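Long-range contact in MOBA relate protein (Mycobacterium sp., PDB 2WAW), which is of unknown function but carries a MobA-like nucleotidyltransferase domain and so probably transfers a nucleotide from an NTP to an acceptor: residues A[89-103]-A[137-150]. Residues are numbered along the deposited sequence; the frame is centred on the assembly and turned at random.
Sequences LTWVDPTAEGIVLML and HPFWVSRGVFGDLA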
# COMPACT_ATOMS: atom_id res chain seq x y z
N LEU A 89 -12.30 -2.86 -0.50
CA LEU A 89 -13.16 -2.16 0.46
C LEU A 89 -14.29 -3.06 0.97
O LEU A 89 -14.70 -2.99 2.15
CB LEU A 89 -13.69 -0.83 -0.13
CG LEU A 89 -12.64 0.28 -0.31
CD1 LEU A 89 -13.16 1.41 -1.20
CD2 LEU A 89 -12.14 0.84 1.01
N THR A 90 -14.79 -3.91 0.09
CA THR A 90 -15.90 -4.80 0.44
C THR A 90 -15.52 -5.82 1.54
O THR A 90 -16.40 -6.35 2.25
CB THR A 90 -16.47 -5.49 -0.82
OG1 THR A 90 -15.56 -6.48 -1.31
CG2 THR A 90 -16.73 -4.47 -1.91
N TRP A 91 -14.22 -6.05 1.68
CA TRP A 91 -13.64 -7.00 2.65
C TRP A 91 -13.24 -6.38 3.99
O TRP A 91 -12.89 -7.10 4.92
CB TRP A 91 -12.38 -7.63 2.07
CG TRP A 91 -12.59 -8.69 1.05
CD1 TRP A 91 -13.10 -8.53 -0.21
CD2 TRP A 91 -12.22 -10.06 1.18
NE1 TRP A 91 -13.11 -9.75 -0.86
CE2 TRP A 91 -12.57 -10.70 -0.04
CE3 TRP A 91 -11.65 -10.83 2.21
CZ2 TRP A 91 -12.36 -12.08 -0.25
CZ3 TRP A 91 -11.44 -12.19 2.00
CH2 TRP A 91 -11.80 -12.80 0.77
N VAL A 92 -13.24 -5.05 4.07
CA VAL A 92 -12.81 -4.36 5.29
C VAL A 92 -13.75 -4.68 6.45
O VAL A 92 -14.98 -4.58 6.30
CB VAL A 92 -12.74 -2.84 5.06
CG1 VAL A 92 -12.39 -2.10 6.35
CG2 VAL A 92 -11.68 -2.52 3.99
N ASP A 93 -13.19 -5.09 7.55
CA ASP A 93 -13.94 -5.39 8.81
C ASP A 93 -14.83 -4.17 9.19
O ASP A 93 -14.36 -3.11 9.25
CB ASP A 93 -12.94 -5.79 9.93
CG ASP A 93 -13.60 -6.46 11.16
OD1 ASP A 93 -14.57 -5.93 11.71
OD2 ASP A 93 -13.10 -7.52 11.61
N PRO A 94 -16.08 -4.39 9.53
CA PRO A 94 -16.89 -3.25 10.01
C PRO A 94 -16.33 -2.50 11.21
O PRO A 94 -16.61 -1.30 11.38
CB PRO A 94 -18.24 -3.89 10.36
CG PRO A 94 -18.29 -5.15 9.55
CD PRO A 94 -16.89 -5.63 9.41
N THR A 95 -15.52 -3.16 12.03
CA THR A 95 -14.91 -2.49 13.17
C THR A 95 -13.81 -1.49 12.80
O THR A 95 -13.41 -0.69 13.63
CB THR A 95 -14.38 -3.48 14.25
OG1 THR A 95 -13.34 -4.29 13.68
CG2 THR A 95 -15.52 -4.34 14.78
N ALA A 96 -13.31 -1.54 11.56
CA ALA A 96 -12.23 -0.64 11.19
C ALA A 96 -12.79 0.79 11.09
O ALA A 96 -13.81 1.02 10.46
CB ALA A 96 -11.59 -1.06 9.84
N GLU A 97 -12.09 1.73 11.71
CA GLU A 97 -12.46 3.16 11.65
C GLU A 97 -11.89 3.81 10.38
O GLU A 97 -12.32 4.89 9.97
CB GLU A 97 -11.93 3.91 12.89
CG GLU A 97 -12.71 3.64 14.18
CD GLU A 97 -12.03 4.18 15.43
OE1 GLU A 97 -10.98 4.86 15.33
OE2 GLU A 97 -12.57 3.93 16.53
N GLY A 98 -10.91 3.16 9.78
CA GLY A 98 -10.34 3.60 8.52
C GLY A 98 -9.37 2.56 8.03
O GLY A 98 -9.18 1.51 8.68
N ILE A 99 -8.76 2.84 6.88
CA ILE A 99 -7.75 1.96 6.35
C ILE A 99 -6.46 2.71 6.19
O ILE A 99 -6.48 3.94 6.06
CB ILE A 99 -8.14 1.34 4.99
CG1 ILE A 99 -8.35 2.44 3.91
CG2 ILE A 99 -9.34 0.38 5.17
CD1 ILE A 99 -8.69 1.90 2.50
N VAL A 100 -5.36 1.97 6.18
CA VAL A 100 -4.08 2.49 5.74
C VAL A 100 -3.73 1.83 4.42
O VAL A 100 -3.71 0.59 4.33
CB VAL A 100 -2.98 2.25 6.81
CG1 VAL A 100 -1.57 2.56 6.25
CG2 VAL A 100 -3.26 3.06 8.06
N LEU A 101 -3.46 2.65 3.42
CA LEU A 101 -3.14 2.21 2.05
C LEU A 101 -1.67 2.26 1.77
O LEU A 101 -1.02 3.27 2.02
CB LEU A 101 -3.83 3.14 1.04
CG LEU A 101 -5.35 3.13 0.92
CD1 LEU A 101 -5.76 4.26 -0.03
CD2 LEU A 101 -5.84 1.78 0.41
N MET A 102 -1.14 1.16 1.24
CA MET A 102 0.23 1.18 0.79
C MET A 102 0.36 0.31 -0.44
O MET A 102 -0.54 -0.46 -0.79
CB MET A 102 1.17 0.73 1.88
CG MET A 102 1.26 -0.76 1.99
SD MET A 102 2.25 -1.17 3.41
CE MET A 102 0.98 -1.38 4.67
N LEU A 103 1.44 0.53 -1.19
CA LEU A 103 1.70 -0.25 -2.40
C LEU A 103 2.52 -1.49 -2.09
O LEU A 103 3.40 -1.43 -1.23
CB LEU A 103 2.43 0.60 -3.46
CG LEU A 103 1.71 1.87 -3.94
CD1 LEU A 103 2.47 2.52 -5.09
CD2 LEU A 103 0.28 1.59 -4.38
N HIS A 137 2.87 7.63 0.29
CA HIS A 137 2.36 6.52 1.07
C HIS A 137 3.21 6.28 2.31
O HIS A 137 4.40 6.63 2.32
CB HIS A 137 2.34 5.23 0.23
CG HIS A 137 1.33 5.24 -0.88
ND1 HIS A 137 1.61 5.75 -2.13
CD2 HIS A 137 0.05 4.79 -0.93
CE1 HIS A 137 0.54 5.62 -2.90
NE2 HIS A 137 -0.41 5.03 -2.20
N PRO A 138 2.61 5.72 3.38
CA PRO A 138 1.20 5.27 3.51
C PRO A 138 0.18 6.41 3.66
O PRO A 138 0.52 7.52 4.16
CB PRO A 138 1.25 4.37 4.75
CG PRO A 138 2.38 4.97 5.60
CD PRO A 138 3.40 5.46 4.59
N PHE A 139 -1.05 6.12 3.23
CA PHE A 139 -2.17 7.07 3.36
C PHE A 139 -3.17 6.51 4.37
O PHE A 139 -3.34 5.29 4.46
CB PHE A 139 -2.92 7.27 2.04
CG PHE A 139 -2.10 7.89 0.93
CD1 PHE A 139 -1.04 8.77 1.20
CD2 PHE A 139 -2.44 7.61 -0.38
CE1 PHE A 139 -0.32 9.36 0.14
CE2 PHE A 139 -1.73 8.19 -1.44
CZ PHE A 139 -0.68 9.05 -1.18
N TRP A 140 -3.82 7.39 5.12
CA TRP A 140 -4.96 7.02 5.94
C TRP A 140 -6.22 7.52 5.29
O TRP A 140 -6.27 8.67 4.88
CB TRP A 140 -4.81 7.61 7.34
CG TRP A 140 -6.08 7.77 8.13
CD1 TRP A 140 -6.88 8.88 8.18
CD2 TRP A 140 -6.67 6.81 9.01
NE1 TRP A 140 -7.94 8.66 9.04
CE2 TRP A 140 -7.84 7.39 9.55
CE3 TRP A 140 -6.34 5.49 9.39
CZ2 TRP A 140 -8.67 6.71 10.46
CZ3 TRP A 140 -7.15 4.82 10.29
CH2 TRP A 140 -8.31 5.43 10.81
N VAL A 141 -7.25 6.67 5.23
CA VAL A 141 -8.57 7.07 4.75
C VAL A 141 -9.62 6.58 5.73
O VAL A 141 -9.73 5.37 5.99
CB VAL A 141 -8.86 6.53 3.34
CG1 VAL A 141 -10.22 7.06 2.82
CG2 VAL A 141 -7.75 6.93 2.38
N SER A 142 -10.42 7.52 6.25
CA SER A 142 -11.41 7.26 7.27
C SER A 142 -12.62 6.60 6.61
O SER A 142 -12.86 6.79 5.42
CB SER A 142 -11.84 8.58 7.93
OG SER A 142 -12.47 9.43 6.99
N ARG A 143 -13.35 5.82 7.40
CA ARG A 143 -14.53 5.10 6.92
C ARG A 143 -15.53 6.04 6.23
O ARG A 143 -16.17 5.64 5.26
CB ARG A 143 -15.21 4.39 8.10
CG ARG A 143 -16.55 3.75 7.71
CD ARG A 143 -17.05 2.81 8.80
NE ARG A 143 -16.17 1.65 8.94
CZ ARG A 143 -16.21 0.57 8.16
NH1 ARG A 143 -17.10 0.47 7.18
NH2 ARG A 143 -15.36 -0.42 8.37
N GLY A 144 -15.63 7.27 6.71
CA GLY A 144 -16.58 8.25 6.17
C GLY A 144 -16.42 8.55 4.69
O GLY A 144 -17.38 8.97 4.03
N VAL A 145 -15.23 8.34 4.14
CA VAL A 145 -15.01 8.58 2.71
C VAL A 145 -14.71 7.31 1.90
O VAL A 145 -14.23 7.38 0.75
CB VAL A 145 -13.97 9.70 2.47
CG1 VAL A 145 -14.53 11.04 2.97
CG2 VAL A 145 -12.67 9.39 3.18
N PHE A 146 -15.00 6.15 2.49
CA PHE A 146 -14.92 4.88 1.76
C PHE A 146 -15.72 4.94 0.44
O PHE A 146 -15.27 4.42 -0.57
CB PHE A 146 -15.43 3.71 2.61
CG PHE A 146 -14.44 3.20 3.64
CD1 PHE A 146 -13.19 3.81 3.84
CD2 PHE A 146 -14.78 2.09 4.42
CE1 PHE A 146 -12.31 3.32 4.81
CE2 PHE A 146 -13.91 1.58 5.39
CZ PHE A 146 -12.65 2.20 5.59
N GLY A 147 -16.89 5.58 0.46
CA GLY A 147 -17.69 5.75 -0.77
C GLY A 147 -16.96 6.49 -1.88
O GLY A 147 -17.02 6.09 -3.05
N ASP A 148 -16.25 7.56 -1.52
CA ASP A 148 -15.48 8.34 -2.49
C ASP A 148 -14.29 7.57 -3.08
O ASP A 148 -14.00 7.67 -4.28
CB ASP A 148 -15.01 9.66 -1.85
CG ASP A 148 -16.17 10.46 -1.26
OD1 ASP A 148 -16.66 11.38 -1.94
OD2 ASP A 148 -16.61 10.15 -0.13
N LEU A 149 -13.60 6.81 -2.23
CA LEU A 149 -12.55 5.90 -2.67
C LEU A 149 -13.07 4.93 -3.70
O LEU A 149 -12.41 4.69 -4.72
CB LEU A 149 -12.02 5.07 -1.51
CG LEU A 149 -10.85 5.54 -0.68
CD1 LEU A 149 -10.41 4.34 0.12
CD2 LEU A 149 -9.70 6.07 -1.53
N ALA A 150 -14.23 4.36 -3.42
CA ALA A 150 -14.83 3.34 -4.27
C ALA A 150 -15.06 3.87 -5.69
O ALA A 150 -14.95 3.12 -6.66
CB ALA A 150 -16.11 2.81 -3.66
O HOH W 1 -16.48 -2.24 6.17
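With its first two torsions extended (chi1 174°) and a bend at chi3 (-66°), Arg-143 turns its guanidinium back to the loop before strand 98-103 and grips Ala-96 O side-on. Arg-143 NE lies nearly in line with that carbonyl at 2.9 Å from Ala-96 O, while NH2 meets the same oxygen on a lone pair; both bonds lie in the guanidinium plane. Water 1, at the edge of the group, accepts from Arg-143 NH1 and donates to Val-92 O. Phe-146 CE2 sits over the centre of one guanidinium face, and the backbone N of Arg-143 donates to Glu-97 O. Phe-146 is sandwiched: Arg-143 CA, three residues back in the chain, sits over the centre of one face, and Leu-89 CD2 lies over the other, 4.3 Å from the Phe-146 ring centroid. Phe-146 CZ meets Ile-99 CG2 at 3.8 Å. Ile-99 CD1 and Leu-149 CD1 meet tip to tip, and Leu-89 CD1 packs on Leu-149 CB, so helix 146-150 packs on the Ile-99 side of the sheet and against the end of helix 84-90. The strands 98-103 and 138-142 run antiparallel in the centre of the mixed sheet of this GT-A-like, Rossmann-type fold, where 98-103 is also parallel to strand 6-12. Ile-99 with Val-141 and Leu-101 with Phe-139 are the hydrogen-bonded pairs, each joined by two backbone bonds. On the opposite face, the indole of Trp-140 reaches the Gly-98 backbone obliquely, Trp-140 CH2 3.6 Å from Gly-98 CA, and its NE1 is held by Ala-124 O. Val-100 CG2 meets the indole edge, and Val-100 CG1 lies alongside Pro-138 CB. At the far end, Leu-103 CG and Phe-139 CE2 lie over opposite faces of the His-137 imidazole.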